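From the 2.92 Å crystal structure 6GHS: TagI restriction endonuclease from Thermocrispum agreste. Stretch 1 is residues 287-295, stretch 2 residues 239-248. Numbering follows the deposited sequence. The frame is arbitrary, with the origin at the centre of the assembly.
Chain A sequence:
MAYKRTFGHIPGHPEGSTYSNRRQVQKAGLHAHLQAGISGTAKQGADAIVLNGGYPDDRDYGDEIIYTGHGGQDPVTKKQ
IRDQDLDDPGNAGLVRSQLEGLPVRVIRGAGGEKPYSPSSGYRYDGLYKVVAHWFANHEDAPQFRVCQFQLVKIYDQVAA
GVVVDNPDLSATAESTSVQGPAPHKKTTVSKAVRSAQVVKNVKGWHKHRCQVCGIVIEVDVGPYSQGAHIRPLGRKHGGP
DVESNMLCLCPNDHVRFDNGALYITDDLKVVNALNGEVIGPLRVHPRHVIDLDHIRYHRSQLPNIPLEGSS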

# COMPACT_ATOMS: atom_id res chain seq x y z
N ARG A 287 28.29 0.90 6.90
CA ARG A 287 27.60 1.89 7.75
C ARG A 287 26.21 1.42 8.22
O ARG A 287 25.61 2.05 9.10
CB ARG A 287 27.48 3.23 7.02
CG ARG A 287 28.80 3.77 6.46
CD ARG A 287 28.63 5.10 5.74
NE ARG A 287 28.56 6.23 6.68
CZ ARG A 287 29.59 6.75 7.34
NH1 ARG A 287 30.83 6.27 7.20
NH2 ARG A 287 29.38 7.77 8.17
N HIS A 288 25.71 0.33 7.62
CA HIS A 288 24.42 -0.30 7.94
C HIS A 288 24.61 -1.57 8.78
O HIS A 288 24.96 -2.63 8.26
CB HIS A 288 23.68 -0.62 6.63
CG HIS A 288 22.26 -1.06 6.81
ND1 HIS A 288 21.70 -2.09 6.09
CD2 HIS A 288 21.27 -0.59 7.61
CE1 HIS A 288 20.44 -2.25 6.45
NE2 HIS A 288 20.16 -1.35 7.37
N VAL A 289 24.39 -1.44 10.09
CA VAL A 289 24.58 -2.53 11.03
C VAL A 289 23.24 -3.18 11.36
O VAL A 289 22.43 -2.60 12.09
CB VAL A 289 25.26 -2.06 12.34
CG1 VAL A 289 25.39 -3.21 13.34
CG2 VAL A 289 26.63 -1.46 12.02
N ILE A 290 23.02 -4.38 10.83
CA ILE A 290 21.83 -5.14 11.14
C ILE A 290 22.00 -5.83 12.50
O ILE A 290 22.93 -6.62 12.69
CB ILE A 290 21.54 -6.20 10.06
CG1 ILE A 290 21.31 -5.53 8.71
CG2 ILE A 290 20.32 -7.03 10.44
CD1 ILE A 290 21.58 -6.45 7.55
N ASP A 291 21.11 -5.51 13.43
CA ASP A 291 21.09 -6.09 14.77
C ASP A 291 20.54 -7.50 14.67
O ASP A 291 19.38 -7.67 14.34
CB ASP A 291 20.22 -5.22 15.67
CG ASP A 291 20.13 -5.72 17.10
OD1 ASP A 291 20.67 -6.81 17.44
OD2 ASP A 291 19.50 -5.00 17.91
N LEU A 292 21.36 -8.51 14.97
CA LEU A 292 20.96 -9.91 14.76
C LEU A 292 19.81 -10.40 15.63
O LEU A 292 19.20 -11.40 15.28
CB LEU A 292 22.14 -10.87 14.96
CG LEU A 292 23.09 -11.04 13.77
CD1 LEU A 292 24.14 -9.93 13.73
CD2 LEU A 292 23.75 -12.41 13.83
N ASP A 293 19.53 -9.75 16.75
CA ASP A 293 18.35 -10.11 17.56
C ASP A 293 17.06 -9.99 16.76
O ASP A 293 16.18 -10.86 16.84
CB ASP A 293 18.25 -9.25 18.83
CG ASP A 293 19.31 -9.59 19.86
OD1 ASP A 293 19.53 -10.79 20.12
OD2 ASP A 293 19.92 -8.64 20.41
N HIS A 294 16.95 -8.91 15.98
CA HIS A 294 15.78 -8.68 15.12
C HIS A 294 15.70 -9.75 14.04
O HIS A 294 14.62 -10.24 13.78
CB HIS A 294 15.81 -7.30 14.47
CG HIS A 294 15.96 -6.17 15.44
ND1 HIS A 294 15.23 -6.09 16.61
CD2 HIS A 294 16.73 -5.06 15.40
CE1 HIS A 294 15.56 -4.98 17.25
NE2 HIS A 294 16.47 -4.34 16.54
N ILE A 295 16.83 -10.12 13.44
CA ILE A 295 16.85 -11.23 12.49
C ILE A 295 16.30 -12.50 13.12
O ILE A 295 15.41 -13.13 12.56
CB ILE A 295 18.25 -11.46 11.89
CG1 ILE A 295 18.60 -10.29 10.96
CG2 ILE A 295 18.32 -12.81 11.17
CD1 ILE A 295 19.76 -10.52 10.02
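Stretch 2 (239-248) GPDVESNMLC

Stretch 2 packs its turn, and the start of the strand that follows, against the loop that leads into the helix of stretch 1. Residues 246-248 are strand, and residues 292-295 belong to the helix. The backbones come closest at Ser244 and Ile290, whose CA atoms are 4.4 Å apart. From Pro240, near His294, to Leu247, near Ile290, the contacts move back from the helix to the loop. The order is not strict, since Ser244 and Asn245 also lie by His294. Together the two stretches bury 414 Å².

Ser244, His294 and His288 cover the most surface. Ser244 lies along the loop, with phi/psi of -73/-16 and chi1 in the p well. Its CB is 3.1 Å from Val289 O, and its CA makes a CA-H...O contact with the same oxygen, Ser244 CA to Val289 O, at 3.2 Å. Its carbonyl faces the next residues of the loop. Asp291 N donates a weak hydrogen bond to Ser244 O at 3.3 Å, so the backbones are tied just before the helix begins. Asp291 is also the N-cap: its OD1 accepts from Asp293 N at 3.2 Å.

His294, three residues after Asp291 and inside the helix, points its CA-to-CB bond toward stretch 2. Asn245 CG lies over one face of its ring, and Ser244 O sits at the edge, 3.9 Å from His294 CD2. Pro240 CD approaches His294 CE1 to 3.6 Å. Within stretch 2, Asn245 ND2 donates a hydrogen bond to Pro240 O at 2.6 Å. This bond links two residues that both contact His294.

His288 is buried. Its CA-to-CB bond points sideways, but with chi1 at t the ring reaches stretch 2. His288 NE2 donates a hydrogen bond to Glu243 O at 2.9 Å. Met246 O also lies near the ring plane, 3.1 Å from His288 NE2. Nearby, Ile290 directs its CA-to-CB bond away, yet its CD1 meets Leu247 CD2 at 4.0 Å, an apolar contact with the second residue of the strand.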

# COMPACT_ATOMS: atom_id res chain seq x y z
N GLY A 239 8.82 -3.68 17.53
CA GLY A 239 10.09 -3.46 16.86
C GLY A 239 10.43 -1.99 16.87
O GLY A 239 9.54 -1.15 16.80
N PRO A 240 11.72 -1.66 16.98
CA PRO A 240 12.10 -0.27 16.91
C PRO A 240 12.10 0.19 15.46
O PRO A 240 12.39 -0.60 14.55
CB PRO A 240 13.52 -0.29 17.47
CG PRO A 240 14.06 -1.61 17.02
CD PRO A 240 12.89 -2.54 17.15
N ASP A 241 11.79 1.47 15.26
CA ASP A 241 11.88 2.09 13.94
C ASP A 241 13.28 2.67 13.78
O ASP A 241 13.49 3.87 13.94
CB ASP A 241 10.79 3.16 13.77
CG ASP A 241 10.76 3.78 12.38
OD1 ASP A 241 11.21 3.14 11.39
OD2 ASP A 241 10.26 4.92 12.28
N VAL A 242 14.24 1.80 13.48
CA VAL A 242 15.63 2.20 13.30
C VAL A 242 16.35 1.44 12.19
O VAL A 242 15.98 0.32 11.82
CB VAL A 242 16.45 2.07 14.61
CG1 VAL A 242 15.99 3.09 15.64
CG2 VAL A 242 16.39 0.65 15.16
N GLU A 243 17.44 2.05 11.74
CA GLU A 243 18.23 1.58 10.60
C GLU A 243 18.64 0.12 10.76
O GLU A 243 18.70 -0.62 9.78
CB GLU A 243 19.49 2.44 10.41
CG GLU A 243 19.25 3.90 9.99
CD GLU A 243 18.87 4.86 11.14
OE1 GLU A 243 18.75 4.44 12.32
OE2 GLU A 243 18.67 6.06 10.84
N SER A 244 18.92 -0.28 12.00
CA SER A 244 19.34 -1.65 12.32
C SER A 244 18.22 -2.71 12.23
O SER A 244 18.50 -3.92 12.17
CB SER A 244 20.00 -1.68 13.70
OG SER A 244 19.19 -1.02 14.66
N ASN A 245 16.96 -2.25 12.22
CA ASN A 245 15.80 -3.12 12.11
C ASN A 245 15.10 -2.90 10.76
O ASN A 245 13.88 -2.84 10.69
CB ASN A 245 14.88 -2.79 13.28
CG ASN A 245 13.66 -3.68 13.34
OD1 ASN A 245 13.69 -4.84 12.92
ND2 ASN A 245 12.57 -3.14 13.86
N MET A 246 15.88 -2.79 9.69
CA MET A 246 15.34 -2.46 8.37
C MET A 246 16.24 -2.95 7.26
O MET A 246 17.46 -2.91 7.38
CB MET A 246 15.17 -0.95 8.24
CG MET A 246 14.62 -0.53 6.89
SD MET A 246 14.04 1.16 6.89
CE MET A 246 12.58 1.03 7.92
N LEU A 247 15.62 -3.40 6.16
CA LEU A 247 16.33 -3.79 4.94
C LEU A 247 15.79 -3.01 3.75
O LEU A 247 14.58 -2.81 3.64
CB LEU A 247 16.13 -5.27 4.64
CG LEU A 247 16.50 -6.30 5.71
CD1 LEU A 247 15.81 -7.62 5.40
CD2 LEU A 247 18.00 -6.47 5.79
N CYS A 248 16.67 -2.59 2.85
CA CYS A 248 16.27 -2.09 1.54
C CYS A 248 15.97 -3.28 0.61
O CYS A 248 16.85 -4.10 0.36
CB CYS A 248 17.38 -1.22 0.95
SG CYS A 248 17.08 -0.59 -0.71